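Local coordinates for hypothetical protein Cgl1923 (Corynebacterium glutamicum ATCC 13032, PDB 2P90), which is of unknown function but belongs to the PAC2 family, named for proteasome assembly chaperones, and so may act in a proteasome-related process, at residues 36-41 / 199-204; 140-145 / 204-209; 149-154 / 210-215. All coordinates share one frame; numbering follows the deposited sequence.

The three contacts gather around strand 194-202 and the chain that follows it into helix 211-225; all three first segments precede all three second segments in the chain, so the contacts interleave. Interaction 1 is buried and almost wholly aliphatic, valines against alanines. Interaction 2, its centre about 3 Å from that of interaction 1, lies at the surface and sets hydroxyl and carbonyl oxygens against carbon; Gly39 N to Ser206 O (2.7 Å) ties the two together. Interaction 3, partly buried, brings the approach to edge strand 153-157 against the start of the helix through one threonine. Strands 134-143, 194-202 and 153-157 lie side by side in one mixed sheet, and none of the contacts has a hydrogen bond between its own two segments.

Interaction 1: residues 36-41 / 199-204; sequences ADAGHA and VHVPHY
Ala38 and Val201 meet in a buried, purely van der Waals contact between the loop that leads from strand 27-33 into helix 41-52 and the last residues of strand 194-202. Their CA atoms are 6.3 Å apart, and Ala38 CB stands 3.9 Å from Val201 CB. The two methyls of the valine are put to different uses: CG2 lies 3.7 Å from the carbonyl oxygen of Ala38, whereas CG1, placed anti to the backbone N by a chi1 of 177°, lies 4.1 Å from Gly39 N. Two residues back along the strand, Val199 repeats the approach more loosely, with CG1 at 4.3 Å from Ala41 CB. His200 between them points away, the alternation expected of an extended strand, so that the strand turns two valines to the loop. The loop is drawn into a tight bend by the bond from His40 N to Asp37 O (2.8 Å), and Gly39 within it has a positive phi of 67°. In this bend the CB atoms of Ala38 and Ala41 both point toward the strand. His40 is the N-cap residue of helix 41-52. Strand 134-143 runs between strands 27-33 and 194-202 in the sheet, bonding the loop through Ala140, while Thr214 of helix 211-225 packs on Ala41, and Ala213 on Ala41 and both valines.

Interaction 2: residues 140-145 / 204-209; sequences AAPMTV and YVSASP
A serine hydroxyl set against a proline ring, with no hydrogen bond between them, is the unusual feature here: Ser206 OG lies 3.2 Å from Pro142 CB and 3.4 Å from Pro142 CA. The approach is close for oxygen and carbon, and the backbones are correspondingly near, with 5.8 Å from Pro142 CA to Ser206 CA. The hydroxyl has its polar partner elsewhere, in a weak hydrogen bond with Pro202 O, and its chi1 of -95° departs from a staggered value. Ser206 CB adds a more relaxed contact, 3.9 Å from the same Pro142 CB.

The second touch pairs a later residue of the first segment with an earlier one of the second: Tyr204 CE1 comes within 3.9 Å of the carbonyl oxygen of Val145. The oxygen meets the ring obliquely. With chi1 at 53°, the tyrosine CG sits between the backbone N and the carbonyl carbon, and from there the ring extends to this carbonyl. The phenol oxygen goes on to bond His147 ND1, which ties the far end of the ring to the chain just beyond Val145.

Both backbones are bending. An inverse gamma turn centred on Thr144 carries the chain out of strand 134-143, closed by a weak bond from Val145 N to Met143 O (3.0 Å), while a type I turn spans Val205 to Ser208. The contact thus joins the end of strand 134-143 to the connection between its neighbour, strand 194-202, and helix 211-225, with Val259 and Leu262 of helix 253-276 packing on Tyr204.

Interaction 3: residues 149-154 / 210-215; sequences RPTVVT and YPAATL
Tyr210 O accepts the backbone N-H of Ala213 at 3.0 Å, a bond that closes the first turn at the start of helix 211-225, whose residues Thr151 faces. Both branches of the threonine are engaged. Its hydroxyl oxygen OG1 lies 3.8 Å from Ala212 CB and 3.9 Å from Tyr210 CE2, while the methyl CG2 reaches the helix backbone, 4.0 Å from Ala213 CA. A chi1 of -63° makes this division, leaving OG1 beside the backbone N and CG2 anti to it. Against Tyr210 the hydroxyl stands at the ring edge, near the plane of the ring, and the two side chains run alongside one another with opposite headings. No hydrogen bond joins the segments; the oxygen meets carbon here.

This is a helix-on-sheet packing: strand 194-202 leads by way of a loop into helix 211-225, and segment 149-154 runs into strand 153-157, the antiparallel neighbour of strand 194-202 and an outermost strand of the sheet within this chain. A backbone hydrogen bond between His200 and Val152 joins segment 149-154 to strand 194-202 just past Thr151. On that strand Val199 touches both Thr151 and Ala213, packing against the two sides of the contact. Tyr210 also packs on Leu245 of helix 232-250 and on His147. At the other end of segment 149-154, the CB of Arg149 points away from the helix, and its NH2 forms a salt bridge with Asp267 OD2 of helix 253-276.

Interaction 1: residues 36-41 / 199-204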
ATOM      1  N   ALA B  36      -0.086  -2.600 -15.878  1.00 39.65           N
ATOM      2  CA  ALA B  36      -0.031  -3.694 -16.856  1.00 38.73           C
ATOM      3  C   ALA B  36       1.349  -3.712 -17.516  1.00 38.70           C
ATOM      4  O   ALA B  36       1.578  -3.090 -18.577  1.00 39.32           O
ATOM      5  CB  ALA B  36      -1.136  -3.549 -17.890  1.00 38.22           C
ATOM      6  N   ASP B  37       2.275  -4.404 -16.878  1.00 38.56           N
ATOM      7  CA  ASP B  37       3.690  -4.294 -17.263  1.00 39.49           C
ATOM      8  C   ASP B  37       4.354  -5.592 -17.770  1.00 38.77           C
ATOM      9  O   ASP B  37       5.587  -5.730 -17.657  1.00 37.72           O
ATOM     10  CB  ASP B  37       4.504  -3.705 -16.111  1.00 39.15           C
ATOM     11  CG  ASP B  37       3.990  -2.324 -15.676  1.00 42.22           C
ATOM     12  OD1 ASP B  37       3.956  -1.364 -16.513  1.00 43.42           O
ATOM     13  OD2 ASP B  37       3.611  -2.219 -14.485  1.00 41.98           O
ATOM     14  N   ALA B  38       3.541  -6.510 -18.309  1.00 38.40           N
ATOM     15  CA  ALA B  38       4.057  -7.768 -18.879  1.00 40.00           C
ATOM     16  C   ALA B  38       5.177  -7.500 -19.899  1.00 40.10           C
ATOM     17  O   ALA B  38       5.028  -6.657 -20.780  1.00 40.27           O
ATOM     18  CB  ALA B  38       2.941  -8.575 -19.509  1.00 39.59           C
ATOM     19  N   GLY B  39       6.309  -8.173 -19.726  1.00 40.61           N
ATOM     20  CA  GLY B  39       7.463  -7.987 -20.608  1.00 41.48           C
ATOM     21  C   GLY B  39       8.108  -6.609 -20.492  1.00 42.34           C
ATOM     22  O   GLY B  39       9.010  -6.261 -21.306  1.00 41.84           O
ATOM     23  N   HIS B  40       7.634  -5.824 -19.504  1.00 42.23           N
ATOM     24  CA  HIS B  40       8.162  -4.481 -19.207  1.00 42.64           C
ATOM     25  C   HIS B  40       7.896  -3.540 -20.360  1.00 42.12           C
ATOM     26  O   HIS B  40       8.632  -2.571 -20.556  1.00 42.01           O
ATOM     27  CB  HIS B  40       9.672  -4.521 -18.976  1.00 42.74           C
ATOM     28  CG  HIS B  40      10.079  -5.433 -17.878  1.00 44.51           C
ATOM     29  ND1 HIS B  40      10.634  -4.975 -16.712  1.00 50.19           N
ATOM     30  CD2 HIS B  40       9.998  -6.779 -17.757  1.00 47.57           C
ATOM     31  CE1 HIS B  40      10.863  -5.999 -15.902  1.00 50.57           C
ATOM     32  NE2 HIS B  40      10.486  -7.104 -16.515  1.00 48.89           N
ATOM     33  N   ALA B  41       6.835  -3.828 -21.107  1.00 41.36           N
ATOM     34  CA  ALA B  41       6.655  -3.241 -22.426  1.00 41.30           C
ATOM     35  C   ALA B  41       6.134  -1.802 -22.441  1.00 41.08           C
ATOM     36  O   ALA B  41       6.376  -1.053 -23.406  1.00 41.23           O
ATOM     37  CB  ALA B  41       5.806  -4.164 -23.309  1.00 40.46           C
ATOM     38  N   VAL B 199      -0.950  -4.966 -25.633  1.00 43.12           N
ATOM     39  CA  VAL B 199      -0.145  -5.932 -26.346  1.00 43.78           C
ATOM     40  C   VAL B 199      -0.201  -7.220 -25.510  1.00 44.54           C
ATOM     41  O   VAL B 199      -0.257  -7.152 -24.272  1.00 45.01           O
ATOM     42  CB  VAL B 199       1.302  -5.370 -26.547  1.00 43.71           C
ATOM     43  CG1 VAL B 199       2.040  -5.210 -25.200  1.00 42.34           C
ATOM     44  CG2 VAL B 199       2.112  -6.218 -27.504  1.00 44.52           C
ATOM     45  N   HIS B 200      -0.220  -8.374 -26.177  1.00 44.85           N
ATOM     46  CA  HIS B 200      -0.363  -9.667 -25.514  1.00 46.07           C
ATOM     47  C   HIS B 200       0.982 -10.326 -25.418  1.00 45.98           C
ATOM     48  O   HIS B 200       1.643 -10.496 -26.436  1.00 47.33           O
ATOM     49  CB  HIS B 200      -1.297 -10.573 -26.312  1.00 46.87           C
ATOM     50  CG  HIS B 200      -2.706 -10.075 -26.361  1.00 50.32           C
ATOM     51  ND1 HIS B 200      -3.793 -10.918 -26.452  1.00 54.20           N
ATOM     52  CD2 HIS B 200      -3.207  -8.820 -26.298  1.00 51.19           C
ATOM     53  CE1 HIS B 200      -4.901 -10.201 -26.475  1.00 53.88           C
ATOM     54  NE2 HIS B 200      -4.572  -8.925 -26.367  1.00 53.84           N
ATOM     55  N   VAL B 201       1.405 -10.677 -24.204  1.00 44.81           N
ATOM     56  CA  VAL B 201       2.746 -11.166 -23.990  1.00 43.90           C
ATOM     57  C   VAL B 201       2.620 -12.592 -23.464  1.00 44.09           C
ATOM     58  O   VAL B 201       1.776 -12.825 -22.605  1.00 43.75           O
ATOM     59  CB  VAL B 201       3.482 -10.250 -22.963  1.00 44.18           C
ATOM     60  CG1 VAL B 201       4.900 -10.765 -22.638  1.00 42.37           C
ATOM     61  CG2 VAL B 201       3.477  -8.762 -23.438  1.00 42.80           C
ATOM     62  N   PRO B 202       3.423 -13.557 -23.999  1.00 44.35           N
ATOM     63  CA  PRO B 202       3.374 -14.927 -23.475  1.00 44.99           C
ATOM     64  C   PRO B 202       3.485 -14.868 -21.964  1.00 45.75           C
ATOM     65  O   PRO B 202       4.382 -14.220 -21.460  1.00 46.11           O
ATOM     66  CB  PRO B 202       4.616 -15.586 -24.090  1.00 44.23           C
ATOM     67  CG  PRO B 202       4.855 -14.837 -25.320  1.00 43.50           C
ATOM     68  CD  PRO B 202       4.390 -13.444 -25.113  1.00 43.99           C
ATOM     69  N   HIS B 203       2.564 -15.505 -21.252  1.00 46.73           N
ATOM     70  CA  HIS B 203       2.529 -15.384 -19.802  1.00 48.05           C
ATOM     71  C   HIS B 203       3.818 -15.884 -19.177  1.00 48.45           C
ATOM     72  O   HIS B 203       4.261 -15.340 -18.160  1.00 49.01           O
ATOM     73  CB  HIS B 203       1.314 -16.121 -19.196  1.00 48.17           C
ATOM     74  CG  HIS B 203       1.375 -17.603 -19.359  1.00 50.25           C
ATOM     75  ND1 HIS B 203       1.169 -18.226 -20.571  1.00 54.34           N
ATOM     76  CD2 HIS B 203       1.660 -18.587 -18.473  1.00 52.04           C
ATOM     77  CE1 HIS B 203       1.316 -19.535 -20.423  1.00 54.86           C
ATOM     78  NE2 HIS B 203       1.617 -19.779 -19.160  1.00 53.23           N
ATOM     79  N   TYR B 204       4.435 -16.902 -19.783  1.00 48.79           N
ATOM     80  CA  TYR B 204       5.561 -17.594 -19.130  1.00 49.17           C
ATOM     81  C   TYR B 204       6.860 -16.817 -19.284  1.00 50.29           C
ATOM     82  O   TYR B 204       7.901 -17.200 -18.738  1.00 50.57           O
ATOM     83  CB  TYR B 204       5.709 -19.022 -19.676  1.00 48.72           C
ATOM     84  CG  TYR B 204       5.810 -19.092 -21.185  1.00 48.53           C
ATOM     85  CD1 TYR B 204       4.652 -19.101 -21.981  1.00 48.31           C
ATOM     86  CD2 TYR B 204       7.047 -19.153 -21.826  1.00 48.23           C
ATOM     87  CE1 TYR B 204       4.722 -19.164 -23.357  1.00 46.69           C
ATOM     88  CE2 TYR B 204       7.125 -19.208 -23.231  1.00 47.53           C
ATOM     89  CZ  TYR B 204       5.953 -19.223 -23.983  1.00 46.46           C
ATOM     90  OH  TYR B 204       5.989 -19.272 -25.361  1.00 47.03           O
TER

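Interaction 2: residues 140-145 / 204-209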
ATOM      1  N   ALA B 140       0.288  -3.760 -21.160  1.00 39.73           N
ATOM      2  CA  ALA B 140       0.871  -5.042 -21.570  1.00 39.08           C
ATOM      3  C   ALA B 140       0.325  -6.123 -20.641  1.00 40.26           C
ATOM      4  O   ALA B 140       0.517  -6.077 -19.392  1.00 39.17           O
ATOM      5  CB  ALA B 140       2.372  -5.000 -21.531  1.00 38.04           C
ATOM      6  N   ALA B 141      -0.379  -7.091 -21.239  1.00 40.47           N
ATOM      7  CA  ALA B 141      -1.013  -8.162 -20.448  1.00 40.70           C
ATOM      8  C   ALA B 141      -0.365  -9.488 -20.687  1.00 40.76           C
ATOM      9  O   ALA B 141      -0.062  -9.810 -21.829  1.00 40.65           O
ATOM     10  CB  ALA B 141      -2.555  -8.251 -20.731  1.00 39.92           C
ATOM     11  N   PRO B 142      -0.196 -10.291 -19.614  1.00 42.20           N
ATOM     12  CA  PRO B 142       0.304 -11.645 -19.829  1.00 42.87           C
ATOM     13  C   PRO B 142      -0.831 -12.456 -20.430  1.00 43.92           C
ATOM     14  O   PRO B 142      -1.954 -12.415 -19.905  1.00 43.84           O
ATOM     15  CB  PRO B 142       0.638 -12.145 -18.418  1.00 43.08           C
ATOM     16  CG  PRO B 142      -0.187 -11.283 -17.471  1.00 43.54           C
ATOM     17  CD  PRO B 142      -0.526 -10.011 -18.197  1.00 41.63           C
ATOM     18  N   MET B 143      -0.563 -13.170 -21.528  1.00 44.64           N
ATOM     19  CA  MET B 143      -1.617 -13.958 -22.185  1.00 45.85           C
ATOM     20  C   MET B 143      -1.168 -15.373 -22.537  1.00 46.18           C
ATOM     21  O   MET B 143       0.033 -15.706 -22.525  1.00 46.23           O
ATOM     22  CB  MET B 143      -2.171 -13.261 -23.445  1.00 45.73           C
ATOM     23  CG  MET B 143      -2.877 -11.906 -23.217  1.00 48.38           C
ATOM     24  SD  MET B 143      -4.365 -11.873 -22.144  1.00 47.03           S
ATOM     25  CE  MET B 143      -5.042 -10.318 -22.707  1.00 50.50           C
ATOM     26  N   THR B 144      -2.154 -16.191 -22.883  1.00 46.38           N
ATOM     27  CA  THR B 144      -1.911 -17.566 -23.308  1.00 46.73           C
ATOM     28  C   THR B 144      -1.678 -17.525 -24.817  1.00 45.96           C
ATOM     29  O   THR B 144      -2.557 -17.868 -25.611  1.00 45.94           O
ATOM     30  CB  THR B 144      -3.096 -18.498 -22.942  1.00 46.91           C
ATOM     31  OG1 THR B 144      -4.307 -17.905 -23.398  1.00 47.26           O
ATOM     32  CG2 THR B 144      -3.190 -18.702 -21.436  1.00 47.04           C
ATOM     33  N   VAL B 145      -0.490 -17.035 -25.170  1.00 44.77           N
ATOM     34  CA  VAL B 145      -0.017 -16.892 -26.531  1.00 43.68           C
ATOM     35  C   VAL B 145       1.432 -17.347 -26.481  1.00 43.59           C
ATOM     36  O   VAL B 145       2.077 -17.245 -25.415  1.00 43.76           O
ATOM     37  CB  VAL B 145      -0.113 -15.419 -27.069  1.00 44.28           C
ATOM     38  CG1 VAL B 145      -1.573 -14.952 -27.166  1.00 43.74           C
ATOM     39  CG2 VAL B 145       0.751 -14.426 -26.255  1.00 42.25           C
ATOM     40  N   TYR B 204       4.435 -16.902 -19.783  1.00 48.79           N
ATOM     41  CA  TYR B 204       5.561 -17.594 -19.130  1.00 49.17           C
ATOM     42  C   TYR B 204       6.860 -16.817 -19.284  1.00 50.29           C
ATOM     43  O   TYR B 204       7.901 -17.200 -18.738  1.00 50.57           O
ATOM     44  CB  TYR B 204       5.709 -19.022 -19.676  1.00 48.72           C
ATOM     45  CG  TYR B 204       5.810 -19.092 -21.185  1.00 48.53           C
ATOM     46  CD1 TYR B 204       4.652 -19.101 -21.981  1.00 48.31           C
ATOM     47  CD2 TYR B 204       7.047 -19.153 -21.826  1.00 48.23           C
ATOM     48  CE1 TYR B 204       4.722 -19.164 -23.357  1.00 46.69           C
ATOM     49  CE2 TYR B 204       7.125 -19.208 -23.231  1.00 47.53           C
ATOM     50  CZ  TYR B 204       5.953 -19.223 -23.983  1.00 46.46           C
ATOM     51  OH  TYR B 204       5.989 -19.272 -25.361  1.00 47.03           O
ATOM     52  N   VAL B 205       6.786 -15.719 -20.044  1.00 51.15           N
ATOM     53  CA  VAL B 205       7.921 -14.842 -20.302  1.00 51.55           C
ATOM     54  C   VAL B 205       7.672 -13.398 -19.792  1.00 51.25           C
ATOM     55  O   VAL B 205       8.508 -12.493 -19.966  1.00 51.62           O
ATOM     56  CB  VAL B 205       8.253 -14.883 -21.826  1.00 52.02           C
ATOM     57  CG1 VAL B 205       7.552 -13.738 -22.595  1.00 51.63           C
ATOM     58  CG2 VAL B 205       9.741 -14.881 -22.019  1.00 53.40           C
ATOM     59  N   SER B 206       6.525 -13.204 -19.142  1.00 50.48           N
ATOM     60  CA  SER B 206       6.030 -11.873 -18.764  1.00 50.27           C
ATOM     61  C   SER B 206       6.854 -11.111 -17.713  1.00 49.64           C
ATOM     62  O   SER B 206       6.832  -9.872 -17.693  1.00 49.47           O
ATOM     63  CB  SER B 206       4.565 -11.961 -18.312  1.00 50.26           C
ATOM     64  OG  SER B 206       3.692 -11.674 -19.397  1.00 51.75           O
ATOM     65  N   ALA B 207       7.561 -11.850 -16.856  1.00 48.78           N
ATOM     66  CA  ALA B 207       8.403 -11.270 -15.802  1.00 48.92           C
ATOM     67  C   ALA B 207       9.724 -10.687 -16.274  1.00 48.55           C
ATOM     68  O   ALA B 207      10.341  -9.950 -15.546  1.00 48.81           O
ATOM     69  CB  ALA B 207       8.657 -12.298 -14.676  1.00 48.46           C
ATOM     70  N   SER B 208      10.165 -11.041 -17.475  1.00 49.29           N
ATOM     71  CA  SER B 208      11.426 -10.530 -18.050  1.00 49.75           C
ATOM     72  C   SER B 208      11.106  -9.650 -19.237  1.00 49.23           C
ATOM     73  O   SER B 208      10.033  -9.793 -19.819  1.00 50.40           O
ATOM     74  CB  SER B 208      12.316 -11.687 -18.536  1.00 49.79           C
ATOM     75  OG  SER B 208      12.533 -12.627 -17.498  1.00 51.17           O
ATOM     76  N   PRO B 209      12.011  -8.723 -19.593  1.00 48.70           N
ATOM     77  CA  PRO B 209      11.797  -7.911 -20.796  1.00 48.16           C
ATOM     78  C   PRO B 209      11.451  -8.750 -22.038  1.00 47.05           C
ATOM     79  O   PRO B 209      12.141  -9.714 -22.368  1.00 48.21           O
ATOM     80  CB  PRO B 209      13.138  -7.185 -20.956  1.00 48.45           C
ATOM     81  CG  PRO B 209      13.621  -7.032 -19.531  1.00 48.36           C
ATOM     82  CD  PRO B 209      13.245  -8.330 -18.881  1.00 48.33           C
TER

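Interaction 3: residues 149-154 / 210-215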
ATOM      1  N   ARG B 149       4.837 -16.943 -32.195  1.00 46.84           N
ATOM      2  CA  ARG B 149       3.835 -16.330 -33.077  1.00 47.47           C
ATOM      3  C   ARG B 149       3.914 -14.798 -32.967  1.00 47.94           C
ATOM      4  O   ARG B 149       4.318 -14.287 -31.921  1.00 48.25           O
ATOM      5  CB  ARG B 149       2.433 -16.830 -32.710  1.00 47.07           C
ATOM      6  CG  ARG B 149       2.196 -18.287 -33.045  1.00 47.14           C
ATOM      7  CD  ARG B 149       2.156 -18.464 -34.563  1.00 49.17           C
ATOM      8  NE  ARG B 149       1.789 -19.818 -34.957  1.00 48.08           N
ATOM      9  CZ  ARG B 149       2.651 -20.825 -35.128  1.00 48.57           C
ATOM     10  NH1 ARG B 149       3.970 -20.670 -34.938  1.00 44.83           N
ATOM     11  NH2 ARG B 149       2.179 -22.009 -35.484  1.00 47.72           N
ATOM     12  N   PRO B 150       3.525 -14.065 -34.036  1.00 48.33           N
ATOM     13  CA  PRO B 150       3.581 -12.585 -33.946  1.00 48.31           C
ATOM     14  C   PRO B 150       2.854 -12.049 -32.702  1.00 48.75           C
ATOM     15  O   PRO B 150       1.883 -12.666 -32.234  1.00 48.42           O
ATOM     16  CB  PRO B 150       2.880 -12.106 -35.225  1.00 47.97           C
ATOM     17  CG  PRO B 150       2.929 -13.287 -36.192  1.00 47.92           C
ATOM     18  CD  PRO B 150       3.003 -14.542 -35.341  1.00 48.19           C
ATOM     19  N   THR B 151       3.355 -10.927 -32.166  1.00 49.05           N
ATOM     20  CA  THR B 151       2.738 -10.235 -31.021  1.00 48.90           C
ATOM     21  C   THR B 151       1.471  -9.454 -31.398  1.00 49.05           C
ATOM     22  O   THR B 151       1.483  -8.564 -32.251  1.00 48.82           O
ATOM     23  CB  THR B 151       3.752  -9.334 -30.268  1.00 49.09           C
ATOM     24  OG1 THR B 151       4.794 -10.148 -29.722  1.00 48.54           O
ATOM     25  CG2 THR B 151       3.083  -8.607 -29.115  1.00 49.17           C
ATOM     26  N   VAL B 152       0.376  -9.803 -30.744  1.00 49.11           N
ATOM     27  CA  VAL B 152      -0.897  -9.173 -31.008  1.00 49.96           C
ATOM     28  C   VAL B 152      -1.172  -7.971 -30.074  1.00 50.60           C
ATOM     29  O   VAL B 152      -0.711  -7.938 -28.922  1.00 50.78           O
ATOM     30  CB  VAL B 152      -2.014 -10.209 -30.883  1.00 49.88           C
ATOM     31  CG1 VAL B 152      -3.378  -9.532 -30.748  1.00 49.98           C
ATOM     32  CG2 VAL B 152      -1.962 -11.156 -32.084  1.00 50.18           C
ATOM     33  N   VAL B 153      -1.898  -6.993 -30.609  1.00 50.38           N
ATOM     34  CA  VAL B 153      -2.406  -5.855 -29.872  1.00 50.57           C
ATOM     35  C   VAL B 153      -3.929  -5.767 -30.058  1.00 50.25           C
ATOM     36  O   VAL B 153      -4.442  -5.792 -31.179  1.00 49.49           O
ATOM     37  CB  VAL B 153      -1.717  -4.537 -30.329  1.00 51.01           C
ATOM     38  CG1 VAL B 153      -2.528  -3.288 -29.902  1.00 52.87           C
ATOM     39  CG2 VAL B 153      -0.347  -4.446 -29.740  1.00 51.05           C
ATOM     40  N   THR B 154      -4.651  -5.681 -28.948  1.00 49.91           N
ATOM     41  CA  THR B 154      -6.093  -5.437 -29.013  1.00 49.67           C
ATOM     42  C   THR B 154      -6.404  -4.000 -28.576  1.00 48.86           C
ATOM     43  O   THR B 154      -5.608  -3.380 -27.882  1.00 49.06           O
ATOM     44  CB  THR B 154      -6.895  -6.468 -28.202  1.00 49.21           C
ATOM     45  OG1 THR B 154      -6.372  -6.536 -26.893  1.00 50.24           O
ATOM     46  CG2 THR B 154      -6.782  -7.847 -28.820  1.00 50.78           C
ATOM     47  N   TYR B 210      10.358  -8.401 -22.691  1.00 45.49           N
ATOM     48  CA  TYR B 210       9.950  -9.027 -23.950  1.00 43.67           C
ATOM     49  C   TYR B 210       9.823  -7.932 -25.034  1.00 42.34           C
ATOM     50  O   TYR B 210       8.737  -7.427 -25.305  1.00 41.08           O
ATOM     51  CB  TYR B 210       8.655  -9.843 -23.765  1.00 43.01           C
ATOM     52  CG  TYR B 210       8.380 -10.789 -24.897  1.00 42.49           C
ATOM     53  CD1 TYR B 210       9.130 -11.956 -25.061  1.00 45.25           C
ATOM     54  CD2 TYR B 210       7.375 -10.518 -25.814  1.00 41.59           C
ATOM     55  CE1 TYR B 210       8.863 -12.831 -26.121  1.00 44.77           C
ATOM     56  CE2 TYR B 210       7.109 -11.348 -26.855  1.00 41.84           C
ATOM     57  CZ  TYR B 210       7.854 -12.505 -27.018  1.00 43.87           C
ATOM     58  OH  TYR B 210       7.557 -13.331 -28.062  1.00 43.55           O
ATOM     59  N   PRO B 211      10.963  -7.528 -25.617  1.00 42.84           N
ATOM     60  CA  PRO B 211      11.000  -6.418 -26.611  1.00 43.14           C
ATOM     61  C   PRO B 211      10.089  -6.506 -27.814  1.00 43.30           C
ATOM     62  O   PRO B 211       9.733  -5.467 -28.365  1.00 45.21           O
ATOM     63  CB  PRO B 211      12.470  -6.361 -27.044  1.00 43.06           C
ATOM     64  CG  PRO B 211      13.230  -6.992 -25.914  1.00 42.73           C
ATOM     65  CD  PRO B 211      12.321  -8.037 -25.315  1.00 42.61           C
ATOM     66  N   ALA B 212       9.707  -7.700 -28.254  1.00 43.33           N
ATOM     67  CA  ALA B 212       8.756  -7.802 -29.383  1.00 42.95           C
ATOM     68  C   ALA B 212       7.429  -7.053 -29.061  1.00 42.91           C
ATOM     69  O   ALA B 212       6.766  -6.488 -29.949  1.00 43.20           O
ATOM     70  CB  ALA B 212       8.502  -9.275 -29.760  1.00 41.80           C
ATOM     71  N   ALA B 213       7.071  -7.014 -27.776  1.00 43.03           N
ATOM     72  CA  ALA B 213       5.843  -6.349 -27.328  1.00 42.16           C
ATOM     73  C   ALA B 213       6.006  -4.822 -27.303  1.00 41.95           C
ATOM     74  O   ALA B 213       5.119  -4.098 -27.724  1.00 42.61           O
ATOM     75  CB  ALA B 213       5.435  -6.885 -26.003  1.00 41.33           C
ATOM     76  N   THR B 214       7.145  -4.339 -26.833  1.00 42.30           N
ATOM     77  CA  THR B 214       7.476  -2.920 -26.904  1.00 43.42           C
ATOM     78  C   THR B 214       7.356  -2.466 -28.353  1.00 44.73           C
ATOM     79  O   THR B 214       6.581  -1.552 -28.652  1.00 44.49           O
ATOM     80  CB  THR B 214       8.894  -2.668 -26.382  1.00 43.55           C
ATOM     81  OG1 THR B 214       9.034  -3.299 -25.103  1.00 43.98           O
ATOM     82  CG2 THR B 214       9.231  -1.152 -26.286  1.00 41.71           C
ATOM     83  N   LEU B 215       8.081  -3.159 -29.240  1.00 46.34           N
ATOM     84  CA  LEU B 215       8.031  -2.950 -30.699  1.00 47.23           C
ATOM     85  C   LEU B 215       6.612  -2.887 -31.241  1.00 47.38           C
ATOM     86  O   LEU B 215       6.232  -1.935 -31.926  1.00 47.08           O
ATOM     87  CB  LEU B 215       8.819  -4.066 -31.417  1.00 47.34           C
ATOM     88  CG  LEU B 215       9.132  -3.937 -32.917  1.00 47.80           C
ATOM     89  CD1 LEU B 215       9.896  -2.637 -33.299  1.00 50.52           C
ATOM     90  CD2 LEU B 215       9.935  -5.134 -33.386  1.00 48.38           C
TER